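Local coordinates for PelA (PDB 5TCB), which probably hydrolyses glycosidic bonds through this glycoside hydrolase domain and, as part of a longer whole protein, may also act as a deacetylase, at residues S66-A70 with G128-L132; L72-F77 with W113-L117; A121-R125 with Q165-L169. All blocks are in the same frame, centred on the assembly; numbering follows the deposited sequence.

Contact 1. Residues S66-A70 with G128-L132; sequences STPFA and GYAGL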
loop_
_atom_site.group_PDB
_atom_site.type_symbol
_atom_site.label_atom_id
_atom_site.label_comp_id
_atom_site.label_asym_id
_atom_site.label_seq_id
_atom_site.Cartn_x
_atom_site.Cartn_y
_atom_site.Cartn_z
ATOM N N SER A 66 -16.245 8.097 -5.810
ATOM C CA SER A 66 -15.127 7.304 -5.328
ATOM C C SER A 66 -14.036 8.207 -4.756
ATOM O O SER A 66 -13.998 9.415 -4.995
ATOM C CB SER A 66 -14.598 6.436 -6.476
ATOM O OG SER A 66 -13.680 5.476 -6.004
ATOM N N THR A 67 -13.197 7.610 -3.925
ATOM C CA THR A 67 -12.083 8.305 -3.287
ATOM C C THR A 67 -10.789 7.740 -3.854
ATOM O O THR A 67 -10.432 6.596 -3.532
ATOM C CB THR A 67 -12.138 8.135 -1.762
ATOM O OG1 THR A 67 -13.350 8.693 -1.254
ATOM C CG2 THR A 67 -11.027 8.869 -1.059
ATOM N N PRO A 68 -10.099 8.461 -4.729
ATOM C CA PRO A 68 -8.917 7.898 -5.384
ATOM C C PRO A 68 -7.636 8.175 -4.622
ATOM O O PRO A 68 -7.375 9.295 -4.183
ATOM C CB PRO A 68 -8.924 8.593 -6.746
ATOM C CG PRO A 68 -9.477 9.944 -6.459
ATOM C CD PRO A 68 -10.541 9.705 -5.385
ATOM N N PHE A 69 -6.852 7.114 -4.484
ATOM C CA PHE A 69 -5.542 7.125 -3.824
ATOM C C PHE A 69 -4.458 6.805 -4.840
ATOM O O PHE A 69 -4.638 5.930 -5.691
ATOM C CB PHE A 69 -5.455 6.067 -2.718
ATOM C CG PHE A 69 -6.325 6.332 -1.529
ATOM C CD1 PHE A 69 -7.685 6.151 -1.609
ATOM C CD2 PHE A 69 -5.778 6.757 -0.317
ATOM C CE1 PHE A 69 -8.494 6.398 -0.495
ATOM C CE2 PHE A 69 -6.542 6.982 0.770
ATOM C CZ PHE A 69 -7.920 6.816 0.696
ATOM N N ALA A 70 -3.314 7.483 -4.729
ATOM C CA ALA A 70 -2.152 7.189 -5.559
ATOM C C ALA A 70 -1.147 6.328 -4.789
ATOM O O ALA A 70 -0.840 6.602 -3.615
ATOM C CB ALA A 70 -1.476 8.475 -6.023
ATOM N N GLY A 128 -5.115 15.823 -7.981
ATOM C CA GLY A 128 -6.467 15.587 -7.525
ATOM C C GLY A 128 -6.651 14.372 -6.665
ATOM O O GLY A 128 -7.778 14.106 -6.249
ATOM N N TYR A 129 -5.594 13.643 -6.336
ATOM C CA TYR A 129 -5.770 12.466 -5.501
ATOM C C TYR A 129 -6.251 12.864 -4.113
ATOM O O TYR A 129 -5.843 13.873 -3.543
ATOM C CB TYR A 129 -4.465 11.638 -5.424
ATOM C CG TYR A 129 -4.236 10.926 -6.719
ATOM C CD1 TYR A 129 -4.896 9.734 -6.994
ATOM C CD2 TYR A 129 -3.412 11.464 -7.701
ATOM C CE1 TYR A 129 -4.726 9.092 -8.201
ATOM C CE2 TYR A 129 -3.253 10.840 -8.912
ATOM C CZ TYR A 129 -3.908 9.649 -9.163
ATOM O OH TYR A 129 -3.772 9.009 -10.390
ATOM N N ALA A 130 -7.139 12.050 -3.557
ATOM C CA ALA A 130 -7.640 12.262 -2.206
ATOM C C ALA A 130 -6.739 11.683 -1.136
ATOM O O ALA A 130 -6.956 11.936 0.056
ATOM C CB ALA A 130 -9.027 11.656 -2.081
ATOM N N GLY A 131 -5.758 10.890 -1.528
ATOM C CA GLY A 131 -4.891 10.252 -0.563
ATOM C C GLY A 131 -3.782 9.501 -1.261
ATOM O O GLY A 131 -3.699 9.446 -2.498
ATOM N N LEU A 132 -2.925 8.906 -0.415
ATOM C CA LEU A 132 -1.796 8.111 -0.847
ATOM C C LEU A 132 -1.870 6.741 -0.198
ATOM O O LEU A 132 -2.219 6.630 0.980
ATOM C CB LEU A 132 -0.482 8.732 -0.424
ATOM C CG LEU A 132 -0.216 10.162 -0.886
ATOM C CD1 LEU A 132 1.045 10.741 -0.227
ATOM C CD2 LEU A 132 -0.112 10.230 -2.378
#

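Contact 2. Residues L72-F77 with W113-L117; sequences LSVGEF and WRAHL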
loop_
_atom_site.group_PDB
_atom_site.type_symbol
_atom_site.label_atom_id
_atom_site.label_comp_id
_atom_site.label_asym_id
_atom_site.label_seq_id
_atom_site.Cartn_x
_atom_site.Cartn_y
_atom_site.Cartn_z
ATOM N N LEU A 72 2.297 5.044 -3.542
ATOM C CA LEU A 72 3.602 5.647 -3.279
ATOM C C LEU A 72 4.424 4.689 -2.431
ATOM O O LEU A 72 4.105 4.444 -1.256
ATOM C CB LEU A 72 3.469 6.985 -2.559
ATOM C CG LEU A 72 4.783 7.746 -2.324
ATOM C CD1 LEU A 72 5.445 8.154 -3.627
ATOM C CD2 LEU A 72 4.586 8.966 -1.461
ATOM N N SER A 73 5.536 4.210 -2.992
ATOM C CA SER A 73 6.452 3.330 -2.273
ATOM C C SER A 73 7.442 4.175 -1.463
ATOM O O SER A 73 8.217 4.956 -2.014
ATOM C CB SER A 73 7.152 2.404 -3.257
ATOM O OG SER A 73 8.175 1.653 -2.590
ATOM N N VAL A 74 7.345 4.059 -0.138
ATOM C CA VAL A 74 8.099 4.897 0.793
ATOM C C VAL A 74 9.451 4.292 1.125
ATOM O O VAL A 74 10.430 5.023 1.294
ATOM C CB VAL A 74 7.269 5.129 2.075
ATOM C CG1 VAL A 74 8.057 5.893 3.139
ATOM C CG2 VAL A 74 6.013 5.874 1.757
ATOM N N GLY A 75 9.552 2.974 1.181
ATOM C CA GLY A 75 10.792 2.333 1.590
ATOM C C GLY A 75 11.724 1.895 0.478
ATOM O O GLY A 75 12.890 1.560 0.734
ATOM N N GLU A 76 11.230 1.879 -0.757
ATOM C CA GLU A 76 11.956 1.331 -1.890
ATOM C C GLU A 76 11.730 2.206 -3.106
ATOM O O GLU A 76 10.651 2.778 -3.275
ATOM C CB GLU A 76 11.475 -0.099 -2.224
ATOM C CG GLU A 76 11.739 -1.095 -1.128
ATOM C CD GLU A 76 11.295 -2.506 -1.456
ATOM O OE1 GLU A 76 10.869 -2.780 -2.610
ATOM O OE2 GLU A 76 11.371 -3.341 -0.530
ATOM N N PHE A 77 12.744 2.281 -3.948
ATOM C CA PHE A 77 12.622 2.858 -5.275
ATOM C C PHE A 77 12.528 1.746 -6.308
ATOM O O PHE A 77 13.424 0.895 -6.402
ATOM C CB PHE A 77 13.820 3.749 -5.557
ATOM C CG PHE A 77 13.796 4.431 -6.894
ATOM C CD1 PHE A 77 13.047 5.580 -7.071
ATOM C CD2 PHE A 77 14.500 3.919 -7.956
ATOM C CE1 PHE A 77 13.032 6.222 -8.284
ATOM C CE2 PHE A 77 14.487 4.561 -9.181
ATOM C CZ PHE A 77 13.751 5.714 -9.333
ATOM N N TRP A 113 16.135 11.330 -0.616
ATOM C CA TRP A 113 14.995 10.422 -0.720
ATOM C C TRP A 113 13.759 11.037 -0.085
ATOM O O TRP A 113 12.666 11.043 -0.677
ATOM C CB TRP A 113 15.329 9.093 -0.050
ATOM C CG TRP A 113 14.215 8.080 -0.093
ATOM C CD1 TRP A 113 13.625 7.479 0.966
ATOM C CD2 TRP A 113 13.566 7.566 -1.263
ATOM N NE1 TRP A 113 12.650 6.600 0.538
ATOM C CE2 TRP A 113 12.605 6.630 -0.828
ATOM C CE3 TRP A 113 13.722 7.783 -2.630
ATOM C CZ2 TRP A 113 11.771 5.944 -1.712
ATOM C CZ3 TRP A 113 12.893 7.100 -3.501
ATOM C CH2 TRP A 113 11.956 6.184 -3.042
ATOM N N ARG A 114 13.911 11.574 1.122
ATOM C CA ARG A 114 12.779 12.221 1.775
ATOM C C ARG A 114 12.242 13.363 0.924
ATOM O O ARG A 114 11.020 13.508 0.760
ATOM C CB ARG A 114 13.217 12.720 3.150
ATOM C CG ARG A 114 13.700 11.612 4.094
ATOM C CD ARG A 114 14.420 12.144 5.345
ATOM N NE ARG A 114 13.516 12.775 6.311
ATOM C CZ ARG A 114 12.905 12.144 7.319
ATOM N NH1 ARG A 114 13.092 10.839 7.531
ATOM N NH2 ARG A 114 12.116 12.831 8.133
ATOM N N ALA A 115 13.138 14.196 0.374
ATOM C CA ALA A 115 12.684 15.311 -0.457
ATOM C C ALA A 115 11.958 14.812 -1.699
ATOM O O ALA A 115 10.966 15.412 -2.136
ATOM C CB ALA A 115 13.870 16.189 -0.852
ATOM N N HIS A 116 12.488 13.760 -2.317
ATOM C CA HIS A 116 11.860 13.172 -3.490
ATOM C C HIS A 116 10.428 12.759 -3.185
ATOM O O HIS A 116 9.492 13.094 -3.932
ATOM C CB HIS A 116 12.699 11.974 -3.951
ATOM C CG HIS A 116 12.027 11.135 -4.985
ATOM N ND1 HIS A 116 12.059 11.448 -6.329
ATOM C CD2 HIS A 116 11.303 9.996 -4.877
ATOM C CE1 HIS A 116 11.376 10.538 -7.000
ATOM N NE2 HIS A 116 10.912 9.647 -6.147
ATOM N N LEU A 117 10.230 12.059 -2.070
ATOM C CA LEU A 117 8.900 11.574 -1.734
ATOM C C LEU A 117 7.947 12.718 -1.440
ATOM O O LEU A 117 6.771 12.649 -1.821
ATOM C CB LEU A 117 8.989 10.624 -0.536
ATOM C CG LEU A 117 9.622 9.262 -0.766
ATOM C CD1 LEU A 117 9.728 8.571 0.571
ATOM C CD2 LEU A 117 8.864 8.398 -1.791
#

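Contact 3. Residues A121-R125 with Q165-L169; sequences AAELR and QEPGL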
loop_
_atom_site.group_PDB
_atom_site.type_symbol
_atom_site.label_atom_id
_atom_site.label_comp_id
_atom_site.label_asym_id
_atom_site.label_seq_id
_atom_site.Cartn_x
_atom_site.Cartn_y
_atom_site.Cartn_z
ATOM N N ALA A 121 4.500 13.616 -3.363
ATOM C CA ALA A 121 3.222 13.798 -2.698
ATOM C C ALA A 121 2.571 15.093 -3.150
ATOM O O ALA A 121 1.364 15.129 -3.375
ATOM C CB ALA A 121 3.409 13.788 -1.185
ATOM N N ALA A 122 3.351 16.173 -3.260
ATOM C CA ALA A 122 2.773 17.440 -3.694
ATOM C C ALA A 122 2.218 17.334 -5.106
ATOM O O ALA A 122 1.156 17.893 -5.413
ATOM C CB ALA A 122 3.820 18.533 -3.609
ATOM N N GLU A 123 2.944 16.658 -6.000
ATOM C CA GLU A 123 2.454 16.505 -7.369
ATOM C C GLU A 123 1.159 15.702 -7.408
ATOM O O GLU A 123 0.236 16.053 -8.148
ATOM C CB GLU A 123 3.508 15.844 -8.256
ATOM C CG GLU A 123 4.678 16.759 -8.609
ATOM C CD GLU A 123 4.212 18.117 -9.126
ATOM O OE1 GLU A 123 3.394 18.148 -10.070
ATOM O OE2 GLU A 123 4.641 19.152 -8.571
ATOM N N LEU A 124 1.079 14.629 -6.618
ATOM C CA LEU A 124 -0.127 13.806 -6.578
ATOM C C LEU A 124 -1.294 14.586 -5.974
ATOM O O LEU A 124 -2.433 14.454 -6.439
ATOM C CB LEU A 124 0.177 12.516 -5.815
ATOM C CG LEU A 124 1.184 11.648 -6.581
ATOM C CD1 LEU A 124 1.708 10.554 -5.665
ATOM C CD2 LEU A 124 0.574 11.070 -7.866
ATOM N N ARG A 125 -1.033 15.436 -4.981
ATOM C CA ARG A 125 -2.065 16.347 -4.469
ATOM C C ARG A 125 -2.593 17.253 -5.577
ATOM O O ARG A 125 -3.808 17.423 -5.724
ATOM C CB ARG A 125 -1.525 17.178 -3.309
ATOM C CG ARG A 125 -2.479 18.295 -2.786
ATOM C CD ARG A 125 -1.929 19.679 -3.050
ATOM N NE ARG A 125 -0.624 19.816 -2.425
ATOM C CZ ARG A 125 0.291 20.727 -2.732
ATOM N NH1 ARG A 125 0.057 21.658 -3.655
ATOM N NH2 ARG A 125 1.448 20.708 -2.091
ATOM N N GLN A 165 2.781 18.308 5.944
ATOM C CA GLN A 165 2.870 19.033 4.676
ATOM C C GLN A 165 1.599 18.892 3.846
ATOM O O GLN A 165 1.227 19.837 3.142
ATOM C CB GLN A 165 4.071 18.538 3.843
ATOM C CG GLN A 165 4.111 19.078 2.392
ATOM C CD GLN A 165 5.154 18.428 1.474
ATOM O OE1 GLN A 165 6.350 18.419 1.798
ATOM N NE2 GLN A 165 4.703 17.925 0.281
ATOM N N GLU A 166 0.922 17.745 3.911
ATOM C CA GLU A 166 -0.180 17.418 3.011
ATOM C C GLU A 166 -1.385 16.949 3.812
ATOM O O GLU A 166 -1.794 15.790 3.722
ATOM C CB GLU A 166 0.241 16.348 2.001
ATOM C CG GLU A 166 1.424 16.771 1.116
ATOM C CD GLU A 166 1.112 17.897 0.140
ATOM O OE1 GLU A 166 -0.089 18.205 -0.113
ATOM O OE2 GLU A 166 2.075 18.480 -0.398
ATOM N N PRO A 167 -2.003 17.847 4.590
ATOM C CA PRO A 167 -3.168 17.442 5.392
ATOM C C PRO A 167 -4.383 17.101 4.557
ATOM O O PRO A 167 -5.330 16.502 5.083
ATOM C CB PRO A 167 -3.433 18.667 6.269
ATOM C CG PRO A 167 -2.888 19.835 5.476
ATOM C CD PRO A 167 -1.643 19.253 4.800
ATOM N N GLY A 168 -4.400 17.462 3.283
ATOM C CA GLY A 168 -5.479 17.077 2.418
ATOM C C GLY A 168 -5.349 15.716 1.776
ATOM O O GLY A 168 -6.181 15.373 0.936
ATOM N N LEU A 169 -4.299 14.966 2.091
ATOM C CA LEU A 169 -4.132 13.604 1.601
ATOM C C LEU A 169 -4.405 12.615 2.723
ATOM O O LEU A 169 -3.665 12.565 3.720
ATOM C CB LEU A 169 -2.724 13.400 1.039
ATOM C CG LEU A 169 -2.392 14.212 -0.197
ATOM C CD1 LEU A 169 -0.961 13.955 -0.591
ATOM C CD2 LEU A 169 -3.327 13.798 -1.336
#

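Contact 1. Residues S66-A70 with G128-L132
Pro68 and Ala130 join two neighbouring parallel strands of a (beta/alpha)8 barrel, 67-73 and 131-135, near the beginnings of both. Ala130 N donates to Pro68 O at 2.8 Å. Gly131 N adds a weak bond to the same oxygen. One step further, Ala70 N returns the link to Gly131 O at 3.0 Å (N-H...O 161°), while Leu132 CA makes a C-H...O contact with Ala70 O.

Side chains sort onto two faces of the sheet. Ala70 and Leu132 point outward, toward the helix layer, where Leu124 of helix 111-126 packs on both. Phe69 points to the other face, meeting Trp45 of the adjacent strand; its CG is anti to the carbonyl carbon (chi1 -68°), which lays Phe69 CD2 against Gly131 C, 3.5 Å away, where glycine has no side chain to obstruct the ring. At the strand entrance Thr67 CG2 touches Ala130 CB at 3.6 Å. Tyr129, just past the Schellman motif of Gly128, folds its ring back against the outward face, with Pro68 O at the ring edge. Ala70 CB sits over the centre of the Tyr129 ring, a CH-pi contact 3.7 Å from the centroid and 10° off the ring normal.

Contact 2. Residues L72-F77 with W113-L117
Trp113 reaches from its helix to the turn that follows strand 67-73 and gives the single hydrogen bond between the two segments. Trp113 NE1 donates to Val74 O at 2.8 Å, with an N-H...O angle of 146°; the oxygen lies close to the indole plane, whereas the nitrogen is tilted from the carbonyl plane. With CG anti to the backbone N (chi1 180°), the side chain is carried far enough from the helix for the pyrrole N-H to meet this carbonyl. The turn has an internal tie too, Ser73 OG donating to Glu76 O at 2.8 Å, and Thr136 bonds to both Ser73 OG and Gly75 N. The Glu76 carboxylate is hydrogen-bonded to Ser103 OG and Ser139 OG.

Aromatic contacts involve the six-membered half of the indole. Phe77 CD1 comes to the indole edge, 3.9 Å from Trp113 CZ3, and Glu76 O approaches CH2 of the same ring.

Apolar packing centres on Leu117, one helical turn on from Trp113. Leu117 CD1 rests over the rim of one indole face and meets Val74 CG1 at 4.1 Å, the two side chains crossing at about a right angle. The other methyl, Leu117 CD2, lies 3.9 Å from Leu72 CD1 and 3.5 Å from Ser73 O. A helix covering the outside of a barrel strand and its C-terminal turn in this way is characteristic of the (beta/alpha)8 fold.

Contact 3. Residues A121-R125 with Q165-L169
Glu166 OE2 is gripped from two directions. Arg125 NH2 donates to the syn lone pair of Glu166 OE2 at 2.9 Å, and Gln165 NE2 to the anti lone pair of this Glu166 OE2 at 2.8 Å. The second carboxylate oxygen, Glu166 OE1, takes the N-H of Arg125 NE through its own syn lone pair, also at 2.9 Å. Arginine and glutamate thus form a side-on, two-bond salt bridge with both bonds nearly straight, the guanidinium and carboxylate planes being only 23° apart.

Torsions explain the fit: Arg125 leaves the helix with CG anti to the backbone N, then bends at chi2 (-114°) and chi3, so that the guanidinium folds back over Ala122 O. Ala122 also lines the carboxylate, Ala122 CA lying 3.5 Å from Glu166 OE2. The Gln165 amide is held further by Leu118 O.

Beside the ion pair, Leu169 closes a type I turn that begins at Glu166. Leu169 CD1 lies 3.8 Å from Ala121 O, and Leu132 of strand 131-135 packs on both Ala121 and Leu169. Glu166 is buried, and the two arginine N-H donors with the Gln165 amide probably stabilise its carboxylate as an anion and hold it against rotation, tying the end of helix 145-165 to helix 111-126.

In the fold
Helix 111-126 supplies one side of contacts 2 and 3 and leads on into the strand of contact 1. Contacts 1 and 3 lie closest, their centres about 10 Å apart. Leu124 joins them, with Leu124 CD2 3.8 Å from Ala70 CB and Leu124 O 3.3 Å from Tyr129 N, a probable hydrogen bond. The centre of contact 2 is about 18 Å from that of contact 1 and about 14 Å from that of contact 3, yet contacts 1 and 2 touch where Leu72 CD2 meets Leu132 CD1 at 4.1 Å. Contact 2 alone sits at a C-terminal strand end, the side on which such barrels usually carry the active site, and so probably this one too; contacts 1 and 3 lie toward the other end.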